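Local coordinates for protein-l-isoaspartate o-methyltransferase (Thermotoga maritima, PDB 1DL5) that transfers a methyl group from S-adenosylmethionine to isoaspartyl residues of age-damaged proteins, the step that starts their repair, at residues V71-G76 and R95-K100; G197-E202 and S297-M302. All coordinates share one frame; numbering follows the deposited sequence.

Contact 1 and contact 2 come in series along the chain; their centres lie about 27 Å apart, and with nearest atoms about 8 Å apart they do not meet. Contact 1 sits within the Rossmann-like methyltransferase part, at the end of helix 88-97 and the loop leading into strand 78-82. That strand belongs to the nine-stranded mixed sheet that also holds strands 194-202 and 302-306, and contact 2 lies where strand 194-202 meets the chain entering strand 302-306. This second pairing spans two family regions, the methyltransferase and the C-terminal one, so the sheet itself runs from one into the other. Contact 1 is thus local to one part, whereas contact 2 joins two.

Contact 1: V71-G76 and R95-K100; sequences VGLDKG and RVVGEK
Leu-73 lays its isobutyl group obliquely against Val-96 and Val-97 at the last turn of helix 88-97, a corner of the Rossmann-like methyltransferase fold where the helix end meets the loop entering strand 78-82. Leu-73 CG touches Val-96 CG1 at 3.6 Å, and its CD1 reaches Val-97 CG1 at 3.7 Å; branched aliphatic residues suit this buried side, which Met-68 of helix 61-70 also covers. Beyond this apolar patch the loop backbone binds the helix end: Gly-76 N gives Val-97 O a nearly straight hydrogen bond of 2.7 Å (170°), and Val-97 CA sends a CH...O contact to Asp-74 O. Lys-75 starts away from the helix, but a bend at chi2 (-66°) turns its long chain back over Val-96 O. Its NZ donates to Arg-95 O at 3.0 Å, almost in line with the carbonyl bond. A lysine suits the site because its length brings an ammonium to this last-turn carbonyl, which also takes a weak bond from Gly-98 N. The turn out of the helix is made at Gly-98, whose positive phi favours glycine; Lys-75 NZ passes 3.5 Å from Gly-98 CA. Behind the lysine, Asp-74 OD1 accepts the Lys-75 N-H at 2.7 Å, positioning its backbone.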
loop_
_atom_site.group_PDB
_atom_site.type_symbol
_atom_site.label_atom_id
_atom_site.label_comp_id
_atom_site.label_asym_id
_atom_site.label_seq_id
_atom_site.Cartn_x
_atom_site.Cartn_y
_atom_site.Cartn_z
ATOM N N VAL A 71 4.617 -31.777 10.057
ATOM C CA VAL A 71 3.760 -31.312 8.971
ATOM C C VAL A 71 2.633 -32.313 8.739
ATOM O O VAL A 71 1.792 -32.116 7.872
ATOM C CB VAL A 71 4.543 -31.125 7.646
ATOM C CG1 VAL A 71 5.668 -30.119 7.844
ATOM C CG2 VAL A 71 5.095 -32.458 7.165
ATOM N N GLY A 72 2.626 -33.384 9.528
ATOM C CA GLY A 72 1.592 -34.399 9.394
ATOM C C GLY A 72 1.634 -35.158 8.080
ATOM O O GLY A 72 0.593 -35.554 7.548
ATOM N N LEU A 73 2.834 -35.370 7.551
ATOM C CA LEU A 73 2.986 -36.079 6.287
ATOM C C LEU A 73 2.333 -37.452 6.383
ATOM O O LEU A 73 2.599 -38.207 7.322
ATOM C CB LEU A 73 4.472 -36.234 5.936
ATOM C CG LEU A 73 4.793 -36.682 4.506
ATOM C CD1 LEU A 73 4.323 -35.628 3.512
ATOM C CD2 LEU A 73 6.291 -36.907 4.368
ATOM N N ASP A 74 1.476 -37.772 5.419
ATOM C CA ASP A 74 0.788 -39.060 5.427
ATOM C C ASP A 74 0.418 -39.494 4.011
ATOM O O ASP A 74 0.678 -38.794 3.033
ATOM C CB ASP A 74 -0.479 -38.984 6.294
ATOM C CG ASP A 74 -0.780 -40.293 7.020
ATOM O OD1 ASP A 74 -0.457 -41.374 6.481
ATOM O OD2 ASP A 74 -1.353 -40.242 8.132
ATOM N N LYS A 75 -0.209 -40.659 3.915
ATOM C CA LYS A 75 -0.605 -41.223 2.630
ATOM C C LYS A 75 -1.409 -40.317 1.700
ATOM O O LYS A 75 -2.329 -39.616 2.131
ATOM C CB LYS A 75 -1.392 -42.517 2.870
ATOM C CG LYS A 75 -0.566 -43.631 3.495
ATOM C CD LYS A 75 0.522 -44.108 2.541
ATOM C CE LYS A 75 1.322 -45.257 3.142
ATOM N NZ LYS A 75 2.427 -45.698 2.244
ATOM N N GLY A 76 -1.040 -40.344 0.421
ATOM C CA GLY A 76 -1.738 -39.581 -0.599
ATOM C C GLY A 76 -1.391 -38.118 -0.765
ATOM O O GLY A 76 -1.964 -37.446 -1.620
ATOM N N ARG A 95 7.777 -42.978 0.349
ATOM C CA ARG A 95 7.159 -44.153 0.957
ATOM C C ARG A 95 6.086 -43.714 1.943
ATOM O O ARG A 95 5.079 -44.404 2.136
ATOM C CB ARG A 95 8.213 -45.007 1.670
ATOM C CG ARG A 95 9.283 -45.571 0.741
ATOM C CD ARG A 95 8.659 -46.372 -0.405
ATOM N NE ARG A 95 7.889 -47.511 0.084
ATOM C CZ ARG A 95 8.333 -48.765 0.122
ATOM N NH1 ARG A 95 9.556 -49.064 -0.308
ATOM N NH2 ARG A 95 7.550 -49.722 0.601
ATOM N N VAL A 96 6.302 -42.558 2.563
ATOM C CA VAL A 96 5.343 -42.023 3.512
ATOM C C VAL A 96 4.038 -41.646 2.812
ATOM O O VAL A 96 2.956 -41.980 3.294
ATOM C CB VAL A 96 5.907 -40.779 4.242
ATOM C CG1 VAL A 96 4.838 -40.176 5.150
ATOM C CG2 VAL A 96 7.133 -41.172 5.058
ATOM N N VAL A 97 4.132 -40.964 1.672
ATOM C CA VAL A 97 2.928 -40.564 0.952
ATOM C C VAL A 97 2.346 -41.706 0.118
ATOM O O VAL A 97 1.221 -41.615 -0.372
ATOM C CB VAL A 97 3.178 -39.314 0.057
ATOM C CG1 VAL A 97 3.696 -38.164 0.932
ATOM C CG2 VAL A 97 4.159 -39.629 -1.069
ATOM N N GLY A 98 3.110 -42.782 -0.032
ATOM C CA GLY A 98 2.617 -43.936 -0.774
ATOM C C GLY A 98 2.489 -43.794 -2.278
ATOM O O GLY A 98 2.793 -42.748 -2.852
ATOM N N GLU A 99 2.013 -44.857 -2.919
ATOM C CA GLU A 99 1.867 -44.880 -4.371
ATOM C C GLU A 99 0.926 -43.836 -4.955
ATOM O O GLU A 99 1.091 -43.439 -6.105
ATOM C CB GLU A 99 1.432 -46.274 -4.840
ATOM C CG GLU A 99 0.102 -46.750 -4.285
ATOM C CD GLU A 99 -0.317 -48.093 -4.864
ATOM O OE1 GLU A 99 0.456 -49.065 -4.734
ATOM O OE2 GLU A 99 -1.418 -48.176 -5.450
ATOM N N LYS A 100 -0.057 -43.391 -4.175
ATOM C CA LYS A 100 -0.994 -42.386 -4.663
ATOM C C LYS A 100 -0.499 -40.975 -4.363
ATOM O O LYS A 100 -1.097 -39.991 -4.795
ATOM C CB LYS A 100 -2.380 -42.599 -4.047
ATOM C CG LYS A 100 -2.964 -43.981 -4.318
ATOM C CD LYS A 100 -3.006 -44.283 -5.809
ATOM C CE LYS A 100 -3.506 -45.695 -6.082
ATOM N NZ LYS A 100 -3.456 -46.026 -7.536
HETATM O O HOH W 1 1.390 -47.217 -0.719
#

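Contact 2: G197-E202 and S297-M302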
loop_
_atom_site.group_PDB
_atom_site.type_symbol
_atom_site.label_atom_id
_atom_site.label_comp_id
_atom_site.label_asym_id
_atom_site.label_seq_id
_atom_site.Cartn_x
_atom_site.Cartn_y
_atom_site.Cartn_z
ATOM N N GLY A 197 2.561 -19.239 11.571
ATOM C CA GLY A 197 3.355 -20.255 12.226
ATOM C C GLY A 197 4.221 -19.839 13.382
ATOM O O GLY A 197 4.166 -18.704 13.865
ATOM N N ASN A 198 5.059 -20.781 13.797
ATOM C CA ASN A 198 5.922 -20.587 14.938
ATOM C C ASN A 198 7.306 -21.181 14.743
ATOM O O ASN A 198 7.500 -22.123 13.972
ATOM C CB ASN A 198 5.279 -21.256 16.158
ATOM C CG ASN A 198 3.803 -20.931 16.298
ATOM O OD1 ASN A 198 3.435 -19.854 16.753
ATOM N ND2 ASN A 198 2.949 -21.862 15.891
ATOM N N TYR A 199 8.259 -20.618 15.476
ATOM C CA TYR A 199 9.638 -21.081 15.484
ATOM C C TYR A 199 9.628 -22.459 16.145
ATOM O O TYR A 199 8.840 -22.700 17.066
ATOM C CB TYR A 199 10.478 -20.108 16.319
ATOM C CG TYR A 199 11.783 -20.667 16.829
ATOM C CD1 TYR A 199 12.908 -20.719 16.014
ATOM C CD2 TYR A 199 11.897 -21.127 18.146
ATOM C CE1 TYR A 199 14.120 -21.209 16.493
ATOM C CE2 TYR A 199 13.101 -21.622 18.634
ATOM C CZ TYR A 199 14.206 -21.657 17.806
ATOM O OH TYR A 199 15.407 -22.127 18.284
ATOM N N LYS A 200 10.493 -23.359 15.679
ATOM C CA LYS A 200 10.573 -24.701 16.241
ATOM C C LYS A 200 11.916 -24.978 16.911
ATOM O O LYS A 200 11.967 -25.350 18.088
ATOM C CB LYS A 200 10.311 -25.746 15.152
ATOM C CG LYS A 200 8.854 -25.847 14.745
ATOM C CD LYS A 200 8.022 -26.286 15.941
ATOM C CE LYS A 200 6.553 -26.412 15.612
ATOM N NZ LYS A 200 5.805 -26.910 16.796
ATOM N N LEU A 201 13.001 -24.801 16.166
ATOM C CA LEU A 201 14.333 -25.041 16.708
ATOM C C LEU A 201 15.412 -24.525 15.767
ATOM O O LEU A 201 15.119 -24.122 14.639
ATOM C CB LEU A 201 14.546 -26.540 16.933
ATOM C CG LEU A 201 14.812 -27.425 15.706
ATOM C CD1 LEU A 201 15.121 -28.842 16.188
ATOM C CD2 LEU A 201 13.622 -27.428 14.761
ATOM N N GLU A 202 16.657 -24.529 16.241
ATOM C CA GLU A 202 17.795 -24.102 15.430
ATOM C C GLU A 202 18.228 -25.317 14.608
ATOM O O GLU A 202 18.221 -26.440 15.114
ATOM C CB GLU A 202 18.977 -23.691 16.318
ATOM C CG GLU A 202 18.705 -22.574 17.303
ATOM C CD GLU A 202 18.467 -21.250 16.623
ATOM O OE1 GLU A 202 19.458 -20.561 16.303
ATOM O OE2 GLU A 202 17.293 -20.900 16.397
ATOM N N SER A 297 11.345 -11.797 21.462
ATOM C CA SER A 297 11.990 -12.138 20.198
ATOM C C SER A 297 11.094 -13.085 19.410
ATOM O O SER A 297 10.126 -13.627 19.946
ATOM C CB SER A 297 13.366 -12.765 20.441
ATOM O OG SER A 297 13.285 -13.907 21.266
ATOM N N PHE A 298 11.423 -13.287 18.136
ATOM C CA PHE A 298 10.616 -14.127 17.257
ATOM C C PHE A 298 10.307 -15.532 17.756
ATOM O O PHE A 298 9.253 -16.072 17.438
ATOM C CB PHE A 298 11.251 -14.196 15.854
ATOM C CG PHE A 298 12.525 -15.003 15.784
ATOM C CD1 PHE A 298 12.481 -16.387 15.626
ATOM C CD2 PHE A 298 13.765 -14.377 15.870
ATOM C CE1 PHE A 298 13.654 -17.134 15.553
ATOM C CE2 PHE A 298 14.951 -15.116 15.799
ATOM C CZ PHE A 298 14.894 -16.498 15.641
ATOM N N GLU A 299 11.206 -16.123 18.540
ATOM C CA GLU A 299 10.973 -17.481 19.037
ATOM C C GLU A 299 9.704 -17.613 19.873
ATOM O O GLU A 299 9.121 -18.700 19.966
ATOM C CB GLU A 299 12.162 -17.965 19.881
ATOM C CG GLU A 299 13.491 -18.029 19.139
ATOM C CD GLU A 299 14.356 -16.808 19.370
ATOM O OE1 GLU A 299 13.807 -15.689 19.472
ATOM O OE2 GLU A 299 15.595 -16.965 19.437
ATOM N N TYR A 300 9.265 -16.508 20.466
ATOM C CA TYR A 300 8.091 -16.545 21.332
ATOM C C TYR A 300 6.835 -15.879 20.790
ATOM O O TYR A 300 5.921 -15.574 21.558
ATOM C CB TYR A 300 8.443 -15.918 22.684
ATOM C CG TYR A 300 9.741 -16.437 23.258
ATOM C CD1 TYR A 300 9.775 -17.623 23.989
ATOM C CD2 TYR A 300 10.941 -15.768 23.032
ATOM C CE1 TYR A 300 10.974 -18.134 24.479
ATOM C CE2 TYR A 300 12.149 -16.269 23.519
ATOM C CZ TYR A 300 12.156 -17.453 24.239
ATOM O OH TYR A 300 13.344 -17.965 24.704
ATOM N N LEU A 301 6.775 -15.669 19.480
ATOM C CA LEU A 301 5.619 -15.017 18.870
ATOM C C LEU A 301 5.005 -15.847 17.753
ATOM O O LEU A 301 5.678 -16.682 17.151
ATOM C CB LEU A 301 6.041 -13.670 18.277
ATOM C CG LEU A 301 6.687 -12.633 19.195
ATOM C CD1 LEU A 301 7.224 -11.465 18.361
ATOM C CD2 LEU A 301 5.655 -12.148 20.205
ATOM N N MET A 302 3.722 -15.629 17.482
ATOM C CA MET A 302 3.091 -16.328 16.375
ATOM C C MET A 302 3.250 -15.386 15.187
ATOM O O MET A 302 2.883 -14.207 15.257
ATOM C CB MET A 302 1.613 -16.596 16.633
ATOM C CG MET A 302 0.972 -17.349 15.482
ATOM S SD MET A 302 -0.643 -18.009 15.863
ATOM C CE MET A 302 -0.176 -19.489 16.762
HETATM O O HOH W 2 7.799 -18.092 16.477
HETATM O O HOH W 3 7.774 -20.844 18.860
#
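Tyr-199 and Glu-299 run alongside each other in the same direction, and they form the dense part of this contact. Glu-299 CG sits over the middle of the tyrosine ring, 3.7 Å from its centroid and 14° off the normal, a CH-pi contact made by the aliphatic part of an acidic side chain. The glutamate bends at chi2 (97°), and its carboxylate takes a bond from Ser-297 OG to OE1 at 2.6 Å while OE2 pairs with Arg-182. Phe-298 turns an edge toward the tyrosine face in an offset edge-to-face pair, planes at 79°, with CE1 3.7 Å from Tyr-199 CD1; helix 237-248 and Pro-184 also pack on the phenyl. Tyrosine suits the spot because its flat ring packs while its hydroxyl donates to Glu-202 OE2, which also pairs with Arg-182. The edge of strand 194-202 thus meets a short 3-10 turn just before strand 302-306 joins it antiparallel, with Gly-197 bonded to Leu-303; further on, Lys-200 and Leu-201 form a classic beta bulge opposite Ala-185. The backbones beside Tyr-199 are spanned more loosely, by water: one takes the Tyr-199 N-H and donates to Phe-298 O and Leu-301 O, another links Tyr-199 O to Glu-299 O. Without any ring packing, Met-302 crosses Asn-198, its CE 3.6 Å from Asn-198 OD1.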